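Local coordinates for protein response regulator receiver (Brucella melitensis biovar Abortus, PDB 4G97) that probably acts as a two-component response regulator, joining a sigma-factor-like helical domain to a phosphorylatable receiver domain to control the general stress response, at residues A[6-11]-A[52-56]; A[133-137]-A[247-251]; A[136-140]-A[161-165]; A[140-144]-A[179-184]. The contacts are given in a common frame with arbitrary orientation. Residue numbers count along the deposited sequence, not the author numbering.

Contact 1: residues A[6-11]-A[52-56]; sequences RIAPHL and DRIGL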
loop_
_atom_site.group_PDB
_atom_site.type_symbol
_atom_site.label_atom_id
_atom_site.label_comp_id
_atom_site.label_asym_id
_atom_site.label_seq_id
_atom_site.Cartn_x
_atom_site.Cartn_y
_atom_site.Cartn_z
ATOM N N ARG A 6 24.186 -3.020 2.339
ATOM C CA ARG A 6 23.675 -3.455 1.048
ATOM C C ARG A 6 22.139 -3.442 1.115
ATOM O O ARG A 6 21.488 -3.027 0.155
ATOM C CB ARG A 6 24.192 -4.866 0.688
ATOM C CG ARG A 6 25.659 -4.889 0.192
ATOM C CD ARG A 6 26.064 -6.151 -0.566
ATOM N NE ARG A 6 25.793 -7.395 0.157
ATOM C CZ ARG A 6 26.718 -8.134 0.765
ATOM N NH1 ARG A 6 27.997 -7.768 0.738
ATOM N NH2 ARG A 6 26.374 -9.241 1.405
ATOM N N ILE A 7 21.574 -3.893 2.255
ATOM C CA ILE A 7 20.128 -4.000 2.441
ATOM C C ILE A 7 19.412 -2.768 3.016
ATOM O O ILE A 7 18.259 -2.520 2.647
ATOM C CB ILE A 7 19.675 -5.342 3.077
ATOM C CG1 ILE A 7 20.080 -5.473 4.533
ATOM C CG2 ILE A 7 20.079 -6.567 2.238
ATOM C CD1 ILE A 7 18.924 -5.338 5.458
ATOM N N ALA A 8 20.090 -1.985 3.891
ATOM C CA ALA A 8 19.507 -0.780 4.514
ATOM C C ALA A 8 18.722 0.128 3.546
ATOM O O ALA A 8 17.608 0.510 3.910
ATOM C CB ALA A 8 20.563 0.022 5.264
ATOM N N PRO A 9 19.197 0.436 2.302
ATOM C CA PRO A 9 18.390 1.301 1.420
ATOM C C PRO A 9 17.073 0.702 0.957
ATOM O O PRO A 9 16.215 1.450 0.479
ATOM C CB PRO A 9 19.308 1.545 0.213
ATOM C CG PRO A 9 20.665 1.211 0.682
ATOM C CD PRO A 9 20.488 0.107 1.660
ATOM N N HIS A 10 16.923 -0.636 1.060
ATOM C CA HIS A 10 15.739 -1.329 0.568
ATOM C C HIS A 10 14.646 -1.552 1.646
ATOM O O HIS A 10 13.525 -1.948 1.305
ATOM C CB HIS A 10 16.157 -2.641 -0.141
ATOM C CG HIS A 10 17.198 -2.428 -1.210
ATOM N ND1 HIS A 10 16.921 -1.700 -2.355
ATOM C CD2 HIS A 10 18.497 -2.806 -1.240
ATOM C CE1 HIS A 10 18.050 -1.672 -3.050
ATOM N NE2 HIS A 10 19.019 -2.343 -2.431
ATOM N N LEU A 11 14.984 -1.314 2.934
ATOM C CA LEU A 11 14.049 -1.495 4.064
ATOM C C LEU A 11 12.766 -0.624 3.967
ATOM O O LEU A 11 11.682 -1.169 4.183
ATOM C CB LEU A 11 14.755 -1.303 5.419
ATOM C CG LEU A 11 15.796 -2.353 5.813
ATOM C CD1 LEU A 11 16.553 -1.897 7.083
ATOM C CD2 LEU A 11 15.129 -3.721 6.088
ATOM N N ASP A 52 20.541 -7.370 -4.347
ATOM C CA ASP A 52 20.349 -7.295 -2.913
ATOM C C ASP A 52 18.856 -7.065 -2.576
ATOM O O ASP A 52 18.355 -7.695 -1.647
ATOM C CB ASP A 52 21.252 -6.197 -2.335
ATOM C CG ASP A 52 22.746 -6.489 -2.464
ATOM O OD1 ASP A 52 23.138 -7.679 -2.354
ATOM O OD2 ASP A 52 23.524 -5.530 -2.608
ATOM N N ARG A 53 18.144 -6.242 -3.382
ATOM C CA ARG A 53 16.711 -5.931 -3.192
ATOM C C ARG A 53 15.862 -7.181 -3.324
ATOM O O ARG A 53 15.067 -7.471 -2.430
ATOM C CB ARG A 53 16.219 -4.844 -4.167
ATOM C CG ARG A 53 14.923 -4.154 -3.683
ATOM C CD ARG A 53 14.286 -3.191 -4.682
ATOM N NE ARG A 53 12.957 -2.766 -4.211
ATOM C CZ ARG A 53 11.911 -2.508 -4.989
ATOM N NH1 ARG A 53 12.018 -2.602 -6.314
ATOM N NH2 ARG A 53 10.743 -2.158 -4.450
ATOM N N ILE A 54 16.067 -7.947 -4.427
ATOM C CA ILE A 54 15.396 -9.225 -4.705
ATOM C C ILE A 54 15.650 -10.211 -3.557
ATOM O O ILE A 54 14.696 -10.792 -3.049
ATOM C CB ILE A 54 15.737 -9.784 -6.127
ATOM C CG1 ILE A 54 15.321 -8.778 -7.219
ATOM C CG2 ILE A 54 15.088 -11.171 -6.379
ATOM C CD1 ILE A 54 15.904 -9.036 -8.638
ATOM N N GLY A 55 16.916 -10.342 -3.131
ATOM C CA GLY A 55 17.309 -11.198 -2.008
ATOM C C GLY A 55 16.643 -10.815 -0.690
ATOM O O GLY A 55 16.283 -11.689 0.111
ATOM N N LEU A 56 16.467 -9.494 -0.455
ATOM C CA LEU A 56 15.807 -9.024 0.758
ATOM C C LEU A 56 14.318 -9.404 0.735
ATOM O O LEU A 56 13.821 -9.920 1.728
ATOM C CB LEU A 56 15.992 -7.505 0.947
ATOM C CG LEU A 56 15.364 -6.848 2.193
ATOM C CD1 LEU A 56 15.941 -7.417 3.494
ATOM C CD2 LEU A 56 15.557 -5.347 2.184
#

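Contact 2: residues A[133-137]-A[247-251]; sequences EISRQ and KALIS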
loop_
_atom_site.group_PDB
_atom_site.type_symbol
_atom_site.label_atom_id
_atom_site.label_comp_id
_atom_site.label_asym_id
_atom_site.label_seq_id
_atom_site.Cartn_x
_atom_site.Cartn_y
_atom_site.Cartn_z
ATOM N N GLU A 133 -9.184 -10.580 -9.606
ATOM C CA GLU A 133 -9.587 -10.216 -8.241
ATOM C C GLU A 133 -9.432 -8.711 -8.036
ATOM O O GLU A 133 -10.389 -8.058 -7.648
ATOM C CB GLU A 133 -8.719 -10.950 -7.214
ATOM C CG GLU A 133 -9.343 -12.193 -6.625
ATOM C CD GLU A 133 -8.346 -12.994 -5.810
ATOM O OE1 GLU A 133 -8.035 -12.576 -4.669
ATOM O OE2 GLU A 133 -7.839 -14.013 -6.334
ATOM N N ILE A 134 -8.233 -8.164 -8.328
ATOM C CA ILE A 134 -7.884 -6.749 -8.171
ATOM C C ILE A 134 -8.732 -5.818 -9.038
ATOM O O ILE A 134 -9.052 -4.725 -8.582
ATOM C CB ILE A 134 -6.332 -6.527 -8.277
ATOM C CG1 ILE A 134 -5.609 -6.913 -6.960
ATOM C CG2 ILE A 134 -5.945 -5.093 -8.667
ATOM C CD1 ILE A 134 -5.256 -8.363 -6.743
ATOM N N SER A 135 -9.114 -6.248 -10.269
ATOM C CA SER A 135 -9.942 -5.436 -11.183
ATOM C C SER A 135 -11.427 -5.434 -10.789
ATOM O O SER A 135 -12.184 -4.562 -11.229
ATOM C CB SER A 135 -9.776 -5.899 -12.626
ATOM N N ARG A 136 -11.828 -6.394 -9.945
ATOM C CA ARG A 136 -13.197 -6.525 -9.453
ATOM C C ARG A 136 -13.235 -6.047 -7.989
ATOM O O ARG A 136 -12.814 -6.751 -7.071
ATOM C CB ARG A 136 -13.697 -7.972 -9.657
ATOM C CG ARG A 136 -15.072 -8.279 -9.091
ATOM C CD ARG A 136 -14.906 -9.220 -7.913
ATOM N NE ARG A 136 -16.176 -9.610 -7.308
ATOM C CZ ARG A 136 -16.837 -8.893 -6.403
ATOM N NH1 ARG A 136 -16.373 -7.712 -6.010
ATOM N NH2 ARG A 136 -17.976 -9.343 -5.902
ATOM N N GLN A 137 -13.650 -4.797 -7.801
ATOM C CA GLN A 137 -13.703 -4.170 -6.482
ATOM C C GLN A 137 -15.139 -3.757 -6.198
ATOM O O GLN A 137 -15.862 -3.399 -7.123
ATOM C CB GLN A 137 -12.771 -2.937 -6.446
ATOM C CG GLN A 137 -11.287 -3.275 -6.669
ATOM C CD GLN A 137 -10.394 -2.071 -6.852
ATOM O OE1 GLN A 137 -10.728 -0.955 -6.465
ATOM N NE2 GLN A 137 -9.170 -2.292 -7.343
ATOM N N LYS A 247 -4.691 1.283 -8.255
ATOM C CA LYS A 247 -5.625 0.172 -8.408
ATOM C C LYS A 247 -5.349 -0.930 -7.355
ATOM O O LYS A 247 -6.277 -1.384 -6.669
ATOM C CB LYS A 247 -5.483 -0.376 -9.834
ATOM C CG LYS A 247 -6.304 -1.619 -10.136
ATOM C CD LYS A 247 -6.358 -1.897 -11.633
ATOM C CE LYS A 247 -5.313 -2.870 -12.116
ATOM N NZ LYS A 247 -5.346 -3.019 -13.598
ATOM N N ALA A 248 -4.065 -1.331 -7.228
ATOM C CA ALA A 248 -3.613 -2.364 -6.304
ATOM C C ALA A 248 -3.847 -1.988 -4.869
ATOM O O ALA A 248 -4.298 -2.829 -4.101
ATOM C CB ALA A 248 -2.133 -2.653 -6.518
ATOM N N LEU A 249 -3.511 -0.749 -4.490
ATOM C CA LEU A 249 -3.664 -0.318 -3.112
ATOM C C LEU A 249 -5.119 -0.110 -2.704
ATOM O O LEU A 249 -5.463 -0.438 -1.578
ATOM C CB LEU A 249 -2.768 0.853 -2.764
ATOM C CG LEU A 249 -1.264 0.523 -2.822
ATOM C CD1 LEU A 249 -0.446 1.786 -2.774
ATOM C CD2 LEU A 249 -0.858 -0.453 -1.711
ATOM N N ILE A 250 -5.983 0.346 -3.637
ATOM C CA ILE A 250 -7.420 0.443 -3.358
ATOM C C ILE A 250 -7.971 -0.962 -3.128
ATOM O O ILE A 250 -8.702 -1.179 -2.159
ATOM C CB ILE A 250 -8.233 1.215 -4.438
ATOM C CG1 ILE A 250 -7.822 2.688 -4.445
ATOM C CG2 ILE A 250 -9.756 1.090 -4.153
ATOM C CD1 ILE A 250 -8.309 3.445 -5.670
ATOM N N SER A 251 -7.590 -1.915 -3.996
ATOM C CA SER A 251 -7.999 -3.309 -3.892
ATOM C C SER A 251 -7.622 -3.894 -2.516
ATOM O O SER A 251 -8.471 -4.508 -1.865
ATOM C CB SER A 251 -7.371 -4.138 -5.006
ATOM O OG SER A 251 -7.739 -5.498 -4.854
HETATM O O HOH W 1 -10.294 -6.352 -5.261
#

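Contact 3: residues A[136-140]-A[161-165]; sequences RQVAT and SLGHE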
loop_
_atom_site.group_PDB
_atom_site.type_symbol
_atom_site.label_atom_id
_atom_site.label_comp_id
_atom_site.label_asym_id
_atom_site.label_seq_id
_atom_site.Cartn_x
_atom_site.Cartn_y
_atom_site.Cartn_z
ATOM N N ARG A 136 -11.828 -6.394 -9.945
ATOM C CA ARG A 136 -13.197 -6.525 -9.453
ATOM C C ARG A 136 -13.235 -6.047 -7.989
ATOM O O ARG A 136 -12.814 -6.751 -7.071
ATOM C CB ARG A 136 -13.697 -7.972 -9.657
ATOM C CG ARG A 136 -15.072 -8.279 -9.091
ATOM C CD ARG A 136 -14.906 -9.220 -7.913
ATOM N NE ARG A 136 -16.176 -9.610 -7.308
ATOM C CZ ARG A 136 -16.837 -8.893 -6.403
ATOM N NH1 ARG A 136 -16.373 -7.712 -6.010
ATOM N NH2 ARG A 136 -17.976 -9.343 -5.902
ATOM N N GLN A 137 -13.650 -4.797 -7.801
ATOM C CA GLN A 137 -13.703 -4.170 -6.482
ATOM C C GLN A 137 -15.139 -3.757 -6.198
ATOM O O GLN A 137 -15.862 -3.399 -7.123
ATOM C CB GLN A 137 -12.771 -2.937 -6.446
ATOM C CG GLN A 137 -11.287 -3.275 -6.669
ATOM C CD GLN A 137 -10.394 -2.071 -6.852
ATOM O OE1 GLN A 137 -10.728 -0.955 -6.465
ATOM N NE2 GLN A 137 -9.170 -2.292 -7.343
ATOM N N VAL A 138 -15.560 -3.819 -4.918
ATOM C CA VAL A 138 -16.907 -3.387 -4.499
ATOM C C VAL A 138 -16.957 -1.867 -4.709
ATOM O O VAL A 138 -16.067 -1.159 -4.224
ATOM C CB VAL A 138 -17.216 -3.785 -3.025
ATOM C CG1 VAL A 138 -18.639 -3.397 -2.640
ATOM C CG2 VAL A 138 -16.998 -5.288 -2.804
ATOM N N ALA A 139 -17.960 -1.374 -5.458
ATOM C CA ALA A 139 -18.095 0.055 -5.745
ATOM C C ALA A 139 -18.135 0.839 -4.440
ATOM O O ALA A 139 -18.983 0.577 -3.579
ATOM C CB ALA A 139 -19.342 0.325 -6.593
ATOM N N THR A 140 -17.212 1.786 -4.297
ATOM C CA THR A 140 -17.047 2.593 -3.100
ATOM C C THR A 140 -17.107 4.072 -3.413
ATOM O O THR A 140 -16.640 4.521 -4.468
ATOM C CB THR A 140 -15.708 2.165 -2.379
ATOM O OG1 THR A 140 -15.763 0.773 -2.101
ATOM C CG2 THR A 140 -15.460 2.876 -1.078
ATOM N N SER A 161 -12.875 4.244 -13.415
ATOM C CA SER A 161 -12.681 3.116 -14.321
ATOM C C SER A 161 -12.888 1.798 -13.591
ATOM O O SER A 161 -13.282 0.820 -14.219
ATOM C CB SER A 161 -11.293 3.156 -14.955
ATOM O OG SER A 161 -10.307 2.616 -14.089
ATOM N N LEU A 162 -12.634 1.782 -12.260
ATOM C CA LEU A 162 -12.803 0.627 -11.378
ATOM C C LEU A 162 -14.249 0.503 -10.857
ATOM O O LEU A 162 -14.558 -0.452 -10.156
ATOM C CB LEU A 162 -11.844 0.737 -10.184
ATOM C CG LEU A 162 -10.350 0.584 -10.449
ATOM C CD1 LEU A 162 -9.538 1.101 -9.274
ATOM C CD2 LEU A 162 -9.989 -0.860 -10.744
ATOM N N GLY A 163 -15.090 1.489 -11.154
ATOM C CA GLY A 163 -16.492 1.521 -10.750
ATOM C C GLY A 163 -16.769 2.277 -9.469
ATOM O O GLY A 163 -17.870 2.189 -8.935
ATOM N N HIS A 164 -15.788 3.037 -8.966
ATOM C CA HIS A 164 -15.962 3.791 -7.739
ATOM C C HIS A 164 -16.549 5.151 -8.010
ATOM O O HIS A 164 -16.604 5.594 -9.157
ATOM C CB HIS A 164 -14.641 3.891 -6.926
ATOM C CG HIS A 164 -14.034 2.564 -6.596
ATOM N ND1 HIS A 164 -14.713 1.625 -5.839
ATOM C CD2 HIS A 164 -12.839 2.053 -6.963
ATOM C CE1 HIS A 164 -13.925 0.565 -5.796
ATOM N NE2 HIS A 164 -12.776 0.784 -6.452
ATOM N N GLU A 165 -17.004 5.812 -6.959
ATOM C CA GLU A 165 -17.595 7.128 -7.103
ATOM C C GLU A 165 -16.790 8.165 -6.326
ATOM O O GLU A 165 -16.569 8.002 -5.131
ATOM C CB GLU A 165 -19.062 7.106 -6.623
ATOM C CG GLU A 165 -19.776 8.439 -6.795
ATOM C CD GLU A 165 -21.064 8.592 -6.007
ATOM O OE1 GLU A 165 -21.587 7.572 -5.506
ATOM O OE2 GLU A 165 -21.544 9.741 -5.878
#

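Contact 4: residues A[140-144]-A[179-184]; sequences TRLMI and LYEKEK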
loop_
_atom_site.group_PDB
_atom_site.type_symbol
_atom_site.label_atom_id
_atom_site.label_comp_id
_atom_site.label_asym_id
_atom_site.label_seq_id
_atom_site.Cartn_x
_atom_site.Cartn_y
_atom_site.Cartn_z
ATOM N N THR A 140 -17.212 1.786 -4.297
ATOM C CA THR A 140 -17.047 2.593 -3.100
ATOM C C THR A 140 -17.107 4.072 -3.413
ATOM O O THR A 140 -16.640 4.521 -4.468
ATOM C CB THR A 140 -15.708 2.165 -2.379
ATOM O OG1 THR A 140 -15.763 0.773 -2.101
ATOM C CG2 THR A 140 -15.460 2.876 -1.078
ATOM N N ARG A 141 -17.675 4.834 -2.468
ATOM C CA ARG A 141 -17.761 6.291 -2.538
ATOM C C ARG A 141 -16.489 6.828 -1.874
ATOM O O ARG A 141 -16.212 6.520 -0.718
ATOM C CB ARG A 141 -19.019 6.814 -1.813
ATOM C CG ARG A 141 -20.307 6.459 -2.533
ATOM C CD ARG A 141 -21.536 6.809 -1.719
ATOM N NE ARG A 141 -21.800 8.247 -1.731
ATOM C CZ ARG A 141 -21.549 9.064 -0.719
ATOM N NH1 ARG A 141 -21.021 8.599 0.405
ATOM N NH2 ARG A 141 -21.809 10.354 -0.827
ATOM N N LEU A 142 -15.689 7.585 -2.616
ATOM C CA LEU A 142 -14.466 8.070 -2.011
ATOM C C LEU A 142 -14.210 9.545 -2.143
ATOM O O LEU A 142 -14.657 10.195 -3.087
ATOM C CB LEU A 142 -13.252 7.212 -2.416
ATOM C CG LEU A 142 -12.956 7.059 -3.886
ATOM C CD1 LEU A 142 -12.166 8.254 -4.405
ATOM C CD2 LEU A 142 -12.193 5.756 -4.137
ATOM N N MET A 143 -13.487 10.072 -1.181
ATOM C CA MET A 143 -13.087 11.458 -1.195
ATOM C C MET A 143 -11.586 11.534 -1.553
ATOM O O MET A 143 -10.777 10.751 -1.028
ATOM C CB MET A 143 -13.359 12.076 0.163
ATOM C CG MET A 143 -12.894 13.503 0.283
ATOM S SD MET A 143 -13.188 14.279 1.892
ATOM C CE MET A 143 -12.919 12.951 2.966
ATOM N N ILE A 144 -11.238 12.501 -2.434
ATOM C CA ILE A 144 -9.865 12.796 -2.844
ATOM C C ILE A 144 -9.438 14.092 -2.178
ATOM O O ILE A 144 -10.129 15.090 -2.321
ATOM C CB ILE A 144 -9.698 12.874 -4.393
ATOM C CG1 ILE A 144 -10.066 11.515 -5.050
ATOM C CG2 ILE A 144 -8.201 13.303 -4.767
ATOM C CD1 ILE A 144 -10.174 11.509 -6.564
ATOM N N LEU A 179 -16.337 18.383 3.334
ATOM C CA LEU A 179 -16.697 17.381 2.327
ATOM C C LEU A 179 -16.926 16.028 2.990
ATOM O O LEU A 179 -17.852 15.321 2.594
ATOM C CB LEU A 179 -15.638 17.301 1.203
ATOM C CG LEU A 179 -15.876 16.308 0.054
ATOM C CD1 LEU A 179 -17.201 16.598 -0.698
ATOM C CD2 LEU A 179 -14.732 16.357 -0.905
ATOM N N TYR A 180 -16.125 15.688 4.024
ATOM C CA TYR A 180 -16.322 14.444 4.774
ATOM C C TYR A 180 -17.689 14.449 5.511
ATOM O O TYR A 180 -18.377 13.430 5.485
ATOM C CB TYR A 180 -15.173 14.143 5.766
ATOM C CG TYR A 180 -15.435 12.861 6.517
ATOM C CD1 TYR A 180 -15.321 11.627 5.885
ATOM C CD2 TYR A 180 -15.941 12.883 7.814
ATOM C CE1 TYR A 180 -15.696 10.449 6.523
ATOM C CE2 TYR A 180 -16.284 11.703 8.479
ATOM C CZ TYR A 180 -16.156 10.487 7.827
ATOM O OH TYR A 180 -16.505 9.317 8.454
ATOM N N GLU A 181 -18.065 15.581 6.164
ATOM C CA GLU A 181 -19.340 15.704 6.896
ATOM C C GLU A 181 -20.564 15.666 5.990
ATOM O O GLU A 181 -21.533 14.965 6.297
ATOM C CB GLU A 181 -19.372 16.932 7.823
ATOM C CG GLU A 181 -18.647 16.728 9.151
ATOM C CD GLU A 181 -19.256 15.695 10.086
ATOM O OE1 GLU A 181 -20.149 16.064 10.884
ATOM O OE2 GLU A 181 -18.840 14.515 10.017
ATOM N N LYS A 182 -20.497 16.367 4.854
ATOM C CA LYS A 182 -21.587 16.420 3.893
ATOM C C LYS A 182 -21.774 15.112 3.104
ATOM O O LYS A 182 -22.908 14.658 2.944
ATOM C CB LYS A 182 -21.386 17.594 2.943
ATOM N N GLU A 183 -20.676 14.490 2.631
ATOM C CA GLU A 183 -20.780 13.293 1.790
ATOM C C GLU A 183 -20.585 11.949 2.463
ATOM O O GLU A 183 -20.933 10.932 1.867
ATOM C CB GLU A 183 -19.871 13.409 0.558
ATOM C CG GLU A 183 -20.201 14.568 -0.361
ATOM C CD GLU A 183 -21.504 14.490 -1.127
ATOM O OE1 GLU A 183 -22.007 13.365 -1.347
ATOM O OE2 GLU A 183 -22.009 15.561 -1.532
ATOM N N LYS A 184 -20.013 11.928 3.669
ATOM C CA LYS A 184 -19.714 10.689 4.393
ATOM C C LYS A 184 -19.095 9.592 3.492
ATOM O O LYS A 184 -19.706 8.542 3.287
ATOM C CB LYS A 184 -20.917 10.219 5.226
ATOM C CG LYS A 184 -21.190 11.140 6.420
ATOM C CD LYS A 184 -22.520 10.825 7.130
ATOM C CE LYS A 184 -22.921 11.893 8.124
ATOM N NZ LYS A 184 -23.276 13.179 7.449
HETATM O O HOH W 2 -20.370 6.250 1.373
#

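Contact 1: residues A[6-11]-A[52-56]
L56 reaches out of helix 52-64 in the tp rotamer and puts its two methyls into the other segment. L56 CD2 lies 3.6 Å from H10 CB and 3.9 Å from I7 O. I7 has chi1 p and a chi2 between wells, and its CD1 meets L56 CD1 at 4.1 Å. L11 points its CA-to-CB bond away, yet its mt side chain brings CD2 to within 4.3 Å of L56 CD2. H10 takes chi1 m, and R53 CB sits over its ring face in a CH-pi contact, 3.8 Å from the centroid. R53 itself is extended, so its guanidinium runs on to E105 and F107. R6 NE and D52 OD1 form a long salt bridge at 3.7 Å. I7 and L11 also pack on helix 25-41. The contact joins the end of helix 3-7 and the turn after it to helix 52-64, within the helical sigma2 region. Apolar packing and one CH-pi contact hold the segments, with a long, weak charge pair at the edge.

Contact 2: residues A[133-137]-A[247-251]
K247 comes first, and its carbonyl accepts a weak hydrogen bond, Q137 NE2 to K247 O at 3.1 Å. Q137 NE2 also bonds I134 O at 2.7 Å, within its own segment. The aliphatic part of K247 packs on I134, with K247 CG 3.8 Å from I134 CG2. A248 adds its backbone, A248 CA lying 4.3 Å from I134 CG2. I250 CG2 lies 3.2 Å from Q137 OE1, which accepts a hydrogen bond from H164. The CA-to-CB bond of S251 points toward the facing segment, and S251 OG comes within 3.3 Å of I134 CG1. Water 1 links S251 OG, at 2.7 Å, to E133 O, at 2.9 Å. The serine hydroxyl is also bonded to R96. The contact joins the end of sigma-like helix 120-135 to helix 243-265 of the receiver region. Helix 94-104 packs against I134, K247 and A248, while helix 149-161 touches K247 and I250.

Contact 3: residues A[136-140]-A[161-165]
H164 lays the edge of its imidazole along the backbone of residues 138-140, and both ring nitrogens are used. H164 NE2 donates to Q137 OE1 at 2.7 Å, nearly straight. H164 ND1 accepts from T140 N at 2.9 Å. These directions place the proton on NE2. Between them, H164 CE1 comes to 3.2 Å from V138 O. The main chains then join directly, E165 N donating to T140 O at 2.8 Å. This bond starts the parallel pairing of strands 141-145 and 165-170. The end-to-end directions, CA 137 to 140 and CA 162 to 165, are 10° apart. T140 OG1 bonds to V138 O at 2.9 Å. G163 ends helix 149-161 in a Schellman motif. At its backbone angles a CB would be jammed against the carbonyl O of L162, which calls for glycine. L254 of helix 243-265 packs on T140 and H164. Three hydrogen bonds, two through a neutral H164, thus tie the loop between helix 120-135 and strand 141-145 to the loop entering strand 165-170.

Contact 4: residues A[140-144]-A[179-184]
R141 makes the strongest polar interactions. Its guanidinium grips the C-terminal end of helix 173-183. Two nitrogens donate to one carbonyl, R141 NH1 to E183 O at 2.8 Å and R141 NH2 to E183 O at 2.9 Å. R141 NH1 also gives a weak bond to K184 O at 3.2 Å. Both carbonyls lie near the guanidinium plane, where its N-H groups point. R141 NH2 forms a salt bridge with E183 OE1 at 3.1 Å. Water 2 closes a small ring, accepting from R141 NH1 at 2.6 Å and donating to K184 O at 3.1 Å. K184 is the first residue after the helix to leave helical angles, with positive phi. K184 NZ folds back to E181 O at 2.7 Å.

Further along the strand, M143 supplies the apolar part. M143 CG meets L179 CD2 at 3.6 Å, and M143 CE meets Y180 CB at 3.8 Å. The methyl CE lies at the edge of the Y180 ring. L142 and I144 point away from this helix and pack on helix 149-161. Strand segment 141-144 and helix segment 179-183 run close to antiparallel, at 162°, with axes 9.9 Å apart. This is a helix packed on one face of the parallel sheet of a CheY-like receiver. R141 ties the strand to the carbonyls and the acid at the helix C-terminal end, while M143 packs on L179 and Y180.

How the contacts relate
Contacts 2, 3 and 4 follow one path, from sigma-like helix 120-135 to the first receiver strand. Contacts 2 and 3 share R136 and Q137, with centres about 8 Å apart. I250 CG2 packs on H164 NE2 at 3.8 Å. Contacts 3 and 4 share T140, with centres about 15 Å apart. Strand pairing continues there, E165 O and L142 N being 2.7 Å apart. Contact 1 stands apart, centred about 27 Å from the centre of contact 2 and about 39 Å from that of contact 4. D191, the predicted phosphorylation site, ends strand 187-191, beside strand 141-145. H265 and H268, at and beyond the end of helix 243-265 in an apparent His tag, bind the calcium ion.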